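Muconate cycloisomerase (Azorhizobium caulinodans, PDB 3MY9) is a magnesium-binding member of the enolase superfamily, in which a mandelate racemase/muconate lactonizing enzyme-type N-terminal domain is joined to a TIM-barrel-like C-terminal domain. Local coordinates at residues P204-D215 with A233-T243; P137-F147 with V164-K172. All coordinates share one frame; numbering follows the deposited sequence.

Interaction 1 (P204-D215 with A233-T243); sequences PFGAMKILRDVD and AMAGFAAALDT. With MG (magnesium ion), chain B; GOL (glycerol), chain D.
Leu241, Phe237 and Asp215 carry the packing of helix 207-215 against helix 233-240 and the residues that follow it, to Thr243. The two methyls of Leu241 part company: CD1 lies 3.8 Å from Leu211 CB and also touches Met208 SD, whereas CD2 rests on Asp215 CB and the backbone of Arg212. Phe237 turns back along its helix (chi1 -51°), which sets the ring centre over Ala233 O and the opposite face toward Leu211. There Leu211 CD1 makes a CH-pi contact, 3.7 Å from the centroid of the Phe237 ring and 15° off the normal. Met208, bent at chi2 and chi3, brings CE to the ring edge, 3.7 Å from Phe237 CD1, and its sulfur makes an oblique Met-aromatic contact. At the N-terminal end Pro204 CB meets Ala233 CB at 3.8 Å.

The polar end belongs to Asp215. Its OD1 accepts from Thr243 N (3.0 Å), nearly along the C-O bond, and from the Thr243 hydroxyl on the anti side, 34° out of the carboxylate plane. Its OD2 forms a salt bridge to Lys209 of a neighbouring subunit and also accepts from O1 of a glycerol, probably from the crystallisation liquor. Arg212 likewise reaches outward, to Asp242 of another subunit. A magnesium ion is held by Ala238 O, Leu241 O and four waters. The interface thus joins an apolar cluster to a carboxylate that grips the chain just beyond the helix; its charged side chains also pair with neighbouring subunits.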
loop_
_atom_site.group_PDB
_atom_site.type_symbol
_atom_site.label_atom_id
_atom_site.label_comp_id
_atom_site.label_asym_id
_atom_site.label_seq_id
_atom_site.Cartn_x
_atom_site.Cartn_y
_atom_site.Cartn_z
ATOM N N PRO A 204 6.862 -1.816 23.273
ATOM C CA PRO A 204 5.790 -2.256 22.384
ATOM C C PRO A 204 5.208 -3.655 22.759
ATOM O O PRO A 204 3.996 -3.837 22.684
ATOM C CB PRO A 204 6.455 -2.285 20.996
ATOM C CG PRO A 204 7.546 -1.225 21.083
ATOM C CD PRO A 204 8.036 -1.321 22.531
ATOM N N PHE A 205 6.045 -4.605 23.149
ATOM C CA PHE A 205 5.561 -5.877 23.719
ATOM C C PHE A 205 4.808 -5.600 25.028
ATOM O O PHE A 205 5.366 -5.026 26.003
ATOM C CB PHE A 205 6.769 -6.772 24.009
ATOM C CG PHE A 205 6.447 -8.166 24.492
ATOM C CD1 PHE A 205 6.292 -8.430 25.862
ATOM C CD2 PHE A 205 6.402 -9.225 23.600
ATOM C CE1 PHE A 205 6.053 -9.703 26.311
ATOM C CE2 PHE A 205 6.178 -10.520 24.035
ATOM C CZ PHE A 205 5.996 -10.779 25.389
ATOM N N GLY A 206 3.555 -5.992 25.097
ATOM C CA GLY A 206 2.836 -5.811 26.385
ATOM C C GLY A 206 2.342 -4.410 26.721
ATOM O O GLY A 206 1.688 -4.234 27.743
ATOM N N ALA A 207 2.575 -3.402 25.881
ATOM C CA ALA A 207 2.015 -2.092 26.184
ATOM C C ALA A 207 0.488 -2.067 26.038
ATOM O O ALA A 207 -0.180 -1.363 26.802
ATOM C CB ALA A 207 2.644 -0.980 25.353
ATOM N N MET A 208 -0.077 -2.812 25.084
ATOM C CA MET A 208 -1.497 -2.564 24.736
ATOM C C MET A 208 -2.495 -2.843 25.868
ATOM O O MET A 208 -3.417 -2.048 26.042
ATOM C CB MET A 208 -1.948 -3.257 23.461
ATOM C CG MET A 208 -3.274 -2.613 22.910
ATOM S SD MET A 208 -3.065 -0.970 22.207
ATOM C CE MET A 208 -2.553 -1.690 20.647
ATOM N N LYS A 209 -2.274 -3.903 26.656
ATOM C CA LYS A 209 -3.143 -4.174 27.807
ATOM C C LYS A 209 -3.048 -3.031 28.835
ATOM O O LYS A 209 -4.042 -2.673 29.436
ATOM C CB LYS A 209 -2.817 -5.497 28.506
ATOM C CG LYS A 209 -3.212 -6.831 27.755
ATOM C CD LYS A 209 -4.752 -7.097 27.702
ATOM C CE LYS A 209 -5.066 -8.535 27.204
ATOM N NZ LYS A 209 -6.558 -8.830 27.148
ATOM N N ILE A 210 -1.848 -2.490 29.043
ATOM C CA ILE A 210 -1.655 -1.367 29.965
ATOM C C ILE A 210 -2.433 -0.160 29.465
ATOM O O ILE A 210 -3.211 0.441 30.203
ATOM C CB ILE A 210 -0.151 -0.979 30.107
ATOM C CG1 ILE A 210 0.688 -2.157 30.642
ATOM C CG2 ILE A 210 0.024 0.255 30.959
ATOM C CD1 ILE A 210 0.352 -2.578 31.999
ATOM N N LEU A 211 -2.186 0.208 28.221
ATOM C CA LEU A 211 -2.812 1.380 27.601
ATOM C C LEU A 211 -4.337 1.266 27.496
ATOM O O LEU A 211 -5.042 2.264 27.689
ATOM C CB LEU A 211 -2.213 1.657 26.221
ATOM C CG LEU A 211 -0.711 2.026 26.220
ATOM C CD1 LEU A 211 -0.188 2.112 24.783
ATOM C CD2 LEU A 211 -0.525 3.378 26.989
ATOM N N ARG A 212 -4.833 0.062 27.200
ATOM C CA ARG A 212 -6.262 -0.154 27.131
ATOM C C ARG A 212 -6.912 0.039 28.481
ATOM O O ARG A 212 -8.028 0.634 28.547
ATOM C CB ARG A 212 -6.642 -1.517 26.528
ATOM C CG ARG A 212 -8.171 -1.656 26.254
ATOM C CD ARG A 212 -8.496 -3.053 25.656
ATOM N NE ARG A 212 -7.774 -3.253 24.399
ATOM C CZ ARG A 212 -8.135 -2.755 23.228
ATOM N NH1 ARG A 212 -9.248 -2.041 23.108
ATOM N NH2 ARG A 212 -7.410 -3.031 22.144
ATOM N N ASP A 213 -6.233 -0.383 29.552
ATOM C CA ASP A 213 -6.769 -0.180 30.889
ATOM C C ASP A 213 -6.918 1.332 31.222
ATOM O O ASP A 213 -7.932 1.765 31.796
ATOM C CB ASP A 213 -5.876 -0.836 31.944
ATOM C CG ASP A 213 -5.943 -2.383 31.936
ATOM O OD1 ASP A 213 -6.834 -2.967 31.285
ATOM O OD2 ASP A 213 -5.064 -3.002 32.576
ATOM N N VAL A 214 -5.915 2.141 30.880
ATOM C CA VAL A 214 -5.959 3.549 31.282
ATOM C C VAL A 214 -6.826 4.355 30.291
ATOM O O VAL A 214 -7.412 5.366 30.653
ATOM C CB VAL A 214 -4.574 4.165 31.467
ATOM C CG1 VAL A 214 -3.753 3.381 32.545
ATOM C CG2 VAL A 214 -3.871 4.279 30.178
ATOM N N ASP A 215 -6.964 3.848 29.065
ATOM C CA ASP A 215 -7.897 4.411 28.086
ATOM C C ASP A 215 -9.360 4.432 28.568
ATOM O O ASP A 215 -10.119 5.296 28.129
ATOM C CB ASP A 215 -7.759 3.706 26.717
ATOM C CG ASP A 215 -8.921 4.038 25.749
ATOM O OD1 ASP A 215 -8.847 5.068 25.004
ATOM O OD2 ASP A 215 -9.908 3.256 25.729
ATOM N N ALA A 233 4.667 0.907 16.306
ATOM C CA ALA A 233 3.994 0.585 17.563
ATOM C C ALA A 233 3.059 1.761 17.970
ATOM O O ALA A 233 1.920 1.553 18.350
ATOM C CB ALA A 233 5.003 0.272 18.668
ATOM N N MET A 234 3.571 2.982 17.878
ATOM C CA MET A 234 2.808 4.178 18.192
ATOM C C MET A 234 1.558 4.281 17.298
ATOM O O MET A 234 0.445 4.576 17.810
ATOM C CB MET A 234 3.711 5.421 18.039
ATOM C CG MET A 234 4.740 5.600 19.161
ATOM S SD MET A 234 4.028 6.334 20.697
ATOM C CE MET A 234 3.921 8.037 20.160
ATOM N N ALA A 235 1.718 3.975 16.005
ATOM C CA ALA A 235 0.578 3.965 15.058
ATOM C C ALA A 235 -0.424 2.871 15.437
ATOM O O ALA A 235 -1.631 3.093 15.424
ATOM C CB ALA A 235 1.047 3.800 13.548
ATOM N N GLY A 236 0.093 1.703 15.803
ATOM C CA GLY A 236 -0.716 0.600 16.361
ATOM C C GLY A 236 -1.546 1.055 17.544
ATOM O O GLY A 236 -2.764 0.844 17.582
ATOM N N PHE A 237 -0.920 1.745 18.500
ATOM C CA PHE A 237 -1.681 2.239 19.664
ATOM C C PHE A 237 -2.770 3.209 19.241
ATOM O O PHE A 237 -3.910 3.128 19.694
ATOM C CB PHE A 237 -0.780 2.878 20.741
ATOM C CG PHE A 237 0.410 2.022 21.178
ATOM C CD1 PHE A 237 0.334 0.622 21.215
ATOM C CD2 PHE A 237 1.589 2.633 21.580
ATOM C CE1 PHE A 237 1.420 -0.137 21.599
ATOM C CE2 PHE A 237 2.680 1.876 21.983
ATOM C CZ PHE A 237 2.605 0.500 21.998
ATOM N N ALA A 238 -2.409 4.186 18.413
ATOM C CA ALA A 238 -3.361 5.183 17.972
ATOM C C ALA A 238 -4.533 4.517 17.252
ATOM O O ALA A 238 -5.681 4.900 17.457
ATOM C CB ALA A 238 -2.690 6.247 17.052
ATOM N N ALA A 239 -4.236 3.546 16.387
ATOM C CA ALA A 239 -5.312 2.848 15.650
ATOM C C ALA A 239 -6.243 2.085 16.562
ATOM O O ALA A 239 -7.415 2.050 16.296
ATOM C CB ALA A 239 -4.756 1.889 14.486
ATOM N N ALA A 240 -5.737 1.461 17.622
ATOM C CA ALA A 240 -6.605 0.633 18.510
ATOM C C ALA A 240 -7.363 1.461 19.556
ATOM O O ALA A 240 -8.415 1.021 20.072
ATOM C CB ALA A 240 -5.777 -0.423 19.209
ATOM N N LEU A 241 -6.839 2.645 19.893
ATOM C CA LEU A 241 -7.394 3.377 21.018
ATOM C C LEU A 241 -8.084 4.662 20.631
ATOM O O LEU A 241 -7.592 5.448 19.797
ATOM C CB LEU A 241 -6.318 3.632 22.070
ATOM C CG LEU A 241 -5.617 2.384 22.642
ATOM C CD1 LEU A 241 -4.298 2.722 23.274
ATOM C CD2 LEU A 241 -6.511 1.692 23.622
ATOM N N ASP A 242 -9.233 4.880 21.269
ATOM C CA ASP A 242 -9.958 6.127 21.184
ATOM C C ASP A 242 -9.176 7.322 21.744
ATOM O O ASP A 242 -9.176 8.393 21.156
ATOM C CB ASP A 242 -11.288 6.015 21.945
ATOM C CG ASP A 242 -12.284 5.031 21.297
ATOM O OD1 ASP A 242 -12.009 4.444 20.214
ATOM O OD2 ASP A 242 -13.375 4.875 21.890
ATOM N N THR A 243 -8.557 7.127 22.910
ATOM C CA THR A 243 -7.716 8.145 23.522
ATOM C C THR A 243 -6.592 8.636 22.608
ATOM O O THR A 243 -5.865 7.841 22.052
ATOM C CB THR A 243 -7.038 7.644 24.826
ATOM O OG1 THR A 243 -8.045 7.310 25.774
ATOM C CG2 THR A 243 -6.128 8.737 25.398
HETATM MG MG MG B . -6.835 6.419 18.133
HETATM C C1 GOL D . -10.651 1.728 22.214
HETATM O O1 GOL D . -10.528 2.862 23.046
HETATM C C2 GOL D . -12.060 1.172 22.308
HETATM O O2 GOL D . -12.517 1.211 23.636
HETATM C C3 GOL D . -12.105 -0.240 21.737
HETATM O O3 GOL D . -12.857 -1.098 22.566
HETATM O O HOH W 1 -8.965 -1.757 19.733
HETATM O O HOH W 2 -8.064 8.129 18.749
HETATM O O HOH W 3 -5.382 7.274 19.422
HETATM O O HOH W 4 -8.447 5.781 17.160
HETATM O O HOH W 5 -6.145 7.725 16.584
#

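Interaction 2 (P137-F147 with V164-K172); sequences PLSFSIADPDF and VFKMKTGVK
The Phe140 and Phe165 rings sit side by side on one face of the sheet and meet obliquely, Phe140 CD1 lying 4.0 Å from Phe165 CD1. Ile142 CD1 reaches the edge of the Phe140 ring in its plane, and Ile142 CG1 approaches the Phe165 ring obliquely. The first torsions differ, chi1 -175° in Phe140 and -66° in Phe165, and the two side chains therefore leave neighbouring strands on different courses. Ile142 CG2 continues the row to Met167 CG, and helices 147-157 and 174-188 pack over this face.

The backbones of strands 140-142 and 164-168 run parallel. Phe140 N donates to Val164 O and Lys166 N to Phe140 O; Ile142 N then gives Lys166 O a nearly straight bond (2.9 Å, 177°), and Lys168 N closes the series on Ile142 O. Ser139 OG lies 3.5 Å from Val164 CG1 and from Lys166 CB. Ser141 and Lys166 share the face opposite the rings, where Lys166 NZ makes salt bridges with Glu326, Glu223 and Asp197; Glu223 binds a second magnesium ion, distinct from that held by Ala238 and Leu241.

Past the strands, the extended Lys172 brings NZ to two carbonyls: 3.0 Å from Asp144 O, in the carbonyl plane on a lone pair, and 3.0 Å from Pro145 O, from above its plane. Asp144 OD1 accepts from Asp146 N (2.7 Å) in an Asx turn, just before helix 147-157. In this beta-alpha-beta unit, apolar contacts bind the strands to the helix layer, while Lys172 NZ ties the two strand-end loops together through main-chain oxygens.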
loop_
_atom_site.group_PDB
_atom_site.type_symbol
_atom_site.label_atom_id
_atom_site.label_comp_id
_atom_site.label_asym_id
_atom_site.label_seq_id
_atom_site.Cartn_x
_atom_site.Cartn_y
_atom_site.Cartn_z
ATOM N N PRO A 137 -2.952 27.642 29.310
ATOM C CA PRO A 137 -3.144 26.639 30.365
ATOM C C PRO A 137 -1.813 25.978 30.766
ATOM O O PRO A 137 -1.000 25.634 29.909
ATOM C CB PRO A 137 -4.105 25.629 29.733
ATOM C CG PRO A 137 -4.790 26.389 28.634
ATOM C CD PRO A 137 -3.763 27.359 28.113
ATOM N N LEU A 138 -1.589 25.891 32.067
ATOM C CA LEU A 138 -0.365 25.336 32.634
ATOM C C LEU A 138 -0.695 24.024 33.357
ATOM O O LEU A 138 -1.486 24.005 34.318
ATOM C CB LEU A 138 0.249 26.340 33.610
ATOM C CG LEU A 138 1.504 25.879 34.345
ATOM C CD1 LEU A 138 2.692 25.825 33.395
ATOM C CD2 LEU A 138 1.796 26.783 35.533
ATOM N N SER A 139 -0.100 22.931 32.877
ATOM C CA SER A 139 -0.312 21.598 33.440
ATOM C C SER A 139 0.365 21.475 34.777
ATOM O O SER A 139 1.498 21.928 34.966
ATOM C CB SER A 139 0.232 20.505 32.514
ATOM O OG SER A 139 -0.206 19.222 32.938
ATOM N N PHE A 140 -0.350 20.880 35.720
ATOM C CA PHE A 140 0.220 20.546 37.002
ATOM C C PHE A 140 0.579 19.058 37.075
ATOM O O PHE A 140 -0.269 18.190 36.867
ATOM C CB PHE A 140 -0.749 20.912 38.101
ATOM C CG PHE A 140 -0.190 20.719 39.451
ATOM C CD1 PHE A 140 -0.340 19.504 40.114
ATOM C CD2 PHE A 140 0.496 21.747 40.077
ATOM C CE1 PHE A 140 0.203 19.309 41.377
ATOM C CE2 PHE A 140 1.023 21.565 41.356
ATOM C CZ PHE A 140 0.876 20.344 42.003
ATOM N N SER A 141 1.841 18.766 37.366
ATOM C CA SER A 141 2.319 17.401 37.360
ATOM C C SER A 141 1.876 16.652 38.622
ATOM O O SER A 141 2.047 17.135 39.724
ATOM C CB SER A 141 3.844 17.395 37.264
ATOM O OG SER A 141 4.349 16.062 37.245
ATOM N N ILE A 142 1.276 15.483 38.441
ATOM C CA ILE A 142 0.907 14.595 39.554
ATOM C C ILE A 142 1.906 13.438 39.528
ATOM O O ILE A 142 1.805 12.541 38.682
ATOM C CB ILE A 142 -0.554 14.061 39.402
ATOM C CG1 ILE A 142 -1.548 15.221 39.515
ATOM C CG2 ILE A 142 -0.866 12.930 40.427
ATOM C CD1 ILE A 142 -1.619 15.886 40.908
ATOM N N ALA A 143 2.886 13.490 40.423
ATOM C CA ALA A 143 3.997 12.543 40.405
ATOM C C ALA A 143 4.509 12.169 41.791
ATOM O O ALA A 143 5.583 11.593 41.906
ATOM C CB ALA A 143 5.141 13.131 39.587
ATOM N N ASP A 144 3.761 12.512 42.834
ATOM C CA ASP A 144 4.178 12.248 44.211
ATOM C C ASP A 144 3.980 10.769 44.514
ATOM O O ASP A 144 2.896 10.238 44.256
ATOM C CB ASP A 144 3.348 13.084 45.185
ATOM C CG ASP A 144 3.999 13.203 46.567
ATOM O OD1 ASP A 144 4.512 12.191 47.089
ATOM O OD2 ASP A 144 3.982 14.314 47.132
ATOM N N PRO A 145 5.024 10.088 45.040
ATOM C CA PRO A 145 4.857 8.716 45.511
ATOM C C PRO A 145 3.723 8.602 46.525
ATOM O O PRO A 145 3.062 7.573 46.595
ATOM C CB PRO A 145 6.205 8.402 46.182
ATOM C CG PRO A 145 7.180 9.278 45.517
ATOM C CD PRO A 145 6.432 10.527 45.117
ATOM N N ASP A 146 3.519 9.649 47.317
ATOM C CA ASP A 146 2.421 9.682 48.274
ATOM C C ASP A 146 1.228 10.285 47.555
ATOM O O ASP A 146 1.104 11.510 47.476
ATOM C CB ASP A 146 2.813 10.511 49.502
ATOM C CG ASP A 146 1.724 10.556 50.574
ATOM O OD1 ASP A 146 0.642 9.965 50.378
ATOM O OD2 ASP A 146 1.964 11.183 51.631
ATOM N N PHE A 147 0.354 9.432 47.020
ATOM C CA PHE A 147 -0.777 9.924 46.236
ATOM C C PHE A 147 -1.727 10.788 47.043
ATOM O O PHE A 147 -2.289 11.743 46.508
ATOM C CB PHE A 147 -1.610 8.803 45.595
ATOM C CG PHE A 147 -2.864 9.326 44.945
ATOM C CD1 PHE A 147 -2.777 10.263 43.932
ATOM C CD2 PHE A 147 -4.111 8.958 45.404
ATOM C CE1 PHE A 147 -3.910 10.797 43.356
ATOM C CE2 PHE A 147 -5.256 9.479 44.823
ATOM C CZ PHE A 147 -5.151 10.398 43.801
ATOM N N VAL A 164 -5.929 21.512 34.301
ATOM C CA VAL A 164 -5.039 20.605 33.604
ATOM C C VAL A 164 -4.070 19.891 34.535
ATOM O O VAL A 164 -3.261 20.541 35.182
ATOM C CB VAL A 164 -4.216 21.330 32.542
ATOM C CG1 VAL A 164 -3.313 20.300 31.791
ATOM C CG2 VAL A 164 -5.125 22.047 31.567
ATOM N N PHE A 165 -4.138 18.561 34.551
ATOM C CA PHE A 165 -3.264 17.724 35.340
ATOM C C PHE A 165 -2.616 16.643 34.491
ATOM O O PHE A 165 -3.270 16.045 33.630
ATOM C CB PHE A 165 -4.067 17.088 36.456
ATOM C CG PHE A 165 -4.572 18.084 37.444
ATOM C CD1 PHE A 165 -3.821 18.396 38.572
ATOM C CD2 PHE A 165 -5.752 18.777 37.202
ATOM C CE1 PHE A 165 -4.253 19.374 39.469
ATOM C CE2 PHE A 165 -6.205 19.759 38.100
ATOM C CZ PHE A 165 -5.445 20.057 39.228
ATOM N N LYS A 166 -1.326 16.407 34.702
ATOM C CA LYS A 166 -0.668 15.296 34.024
ATOM C C LYS A 166 -0.115 14.260 35.002
ATOM O O LYS A 166 0.749 14.573 35.790
ATOM C CB LYS A 166 0.451 15.793 33.133
ATOM C CG LYS A 166 0.916 14.706 32.171
ATOM C CD LYS A 166 2.339 15.013 31.701
ATOM C CE LYS A 166 2.387 15.544 30.337
ATOM N NZ LYS A 166 3.846 15.861 30.102
ATOM N N MET A 167 -0.605 13.018 34.933
ATOM C CA MET A 167 -0.187 11.974 35.872
ATOM C C MET A 167 0.970 11.229 35.211
ATOM O O MET A 167 0.851 10.772 34.081
ATOM C CB MET A 167 -1.356 11.008 36.207
ATOM C CG MET A 167 -1.144 10.043 37.443
ATOM S SD MET A 167 -2.383 8.686 37.469
ATOM C CE MET A 167 -1.560 7.557 38.590
ATOM N N LYS A 168 2.086 11.126 35.927
ATOM C CA LYS A 168 3.145 10.234 35.558
ATOM C C LYS A 168 2.685 8.789 35.808
ATOM O O LYS A 168 2.214 8.436 36.890
ATOM C CB LYS A 168 4.378 10.568 36.375
ATOM C CG LYS A 168 5.671 10.009 35.877
ATOM C CD LYS A 168 6.831 10.643 36.692
ATOM C CE LYS A 168 8.033 9.721 36.853
ATOM N NZ LYS A 168 8.668 9.815 38.232
ATOM N N THR A 169 2.786 7.949 34.788
ATOM C CA THR A 169 2.275 6.593 34.897
ATOM C C THR A 169 3.383 5.633 34.506
ATOM O O THR A 169 4.381 6.041 33.918
ATOM C CB THR A 169 1.074 6.383 33.938
ATOM O OG1 THR A 169 1.410 6.907 32.667
ATOM C CG2 THR A 169 -0.191 7.064 34.423
ATOM N N GLY A 170 3.173 4.350 34.791
ATOM C CA GLY A 170 4.152 3.330 34.538
ATOM C C GLY A 170 5.278 3.378 35.551
ATOM O O GLY A 170 6.373 2.920 35.247
ATOM N N VAL A 171 4.999 3.928 36.743
ATOM C CA VAL A 171 5.990 4.056 37.819
ATOM C C VAL A 171 5.630 3.209 39.040
ATOM O O VAL A 171 6.506 2.629 39.675
ATOM C CB VAL A 171 6.169 5.529 38.272
ATOM C CG1 VAL A 171 7.023 5.612 39.601
ATOM C CG2 VAL A 171 6.813 6.357 37.156
ATOM N N LYS A 172 4.351 3.191 39.393
ATOM C CA LYS A 172 3.848 2.325 40.449
ATOM C C LYS A 172 3.205 1.106 39.808
ATOM O O LYS A 172 2.866 1.142 38.614
ATOM C CB LYS A 172 2.842 3.085 41.309
ATOM C CG LYS A 172 3.375 4.419 41.835
ATOM C CD LYS A 172 2.361 5.137 42.722
ATOM C CE LYS A 172 2.575 6.658 42.652
ATOM N NZ LYS A 172 2.025 7.399 43.820
HETATM O O HOH W 6 -3.373 23.316 35.814
#

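Both interactions belong to the C-terminal, TIM-barrel-like part of the chain, and interaction 2 is complete before interaction 1 begins. Their centres lie 20 Å apart and their nearest atoms about 5 Å, without touching. Interaction 2 pairs neighbouring strands 135-142 and 164-168 of the mixed sheet; interaction 1 pairs helices 207-215 and 231-240 against strand 222-223, farther along the same sheet. Helix 174-188 touches Ile142, Phe147 and Met167 of interaction 2 and Val214 in the first segment of interaction 1. Strand pairing in the barrel wall is thus joined to helix packing on its outside, where interaction 1 also takes part in subunit contacts.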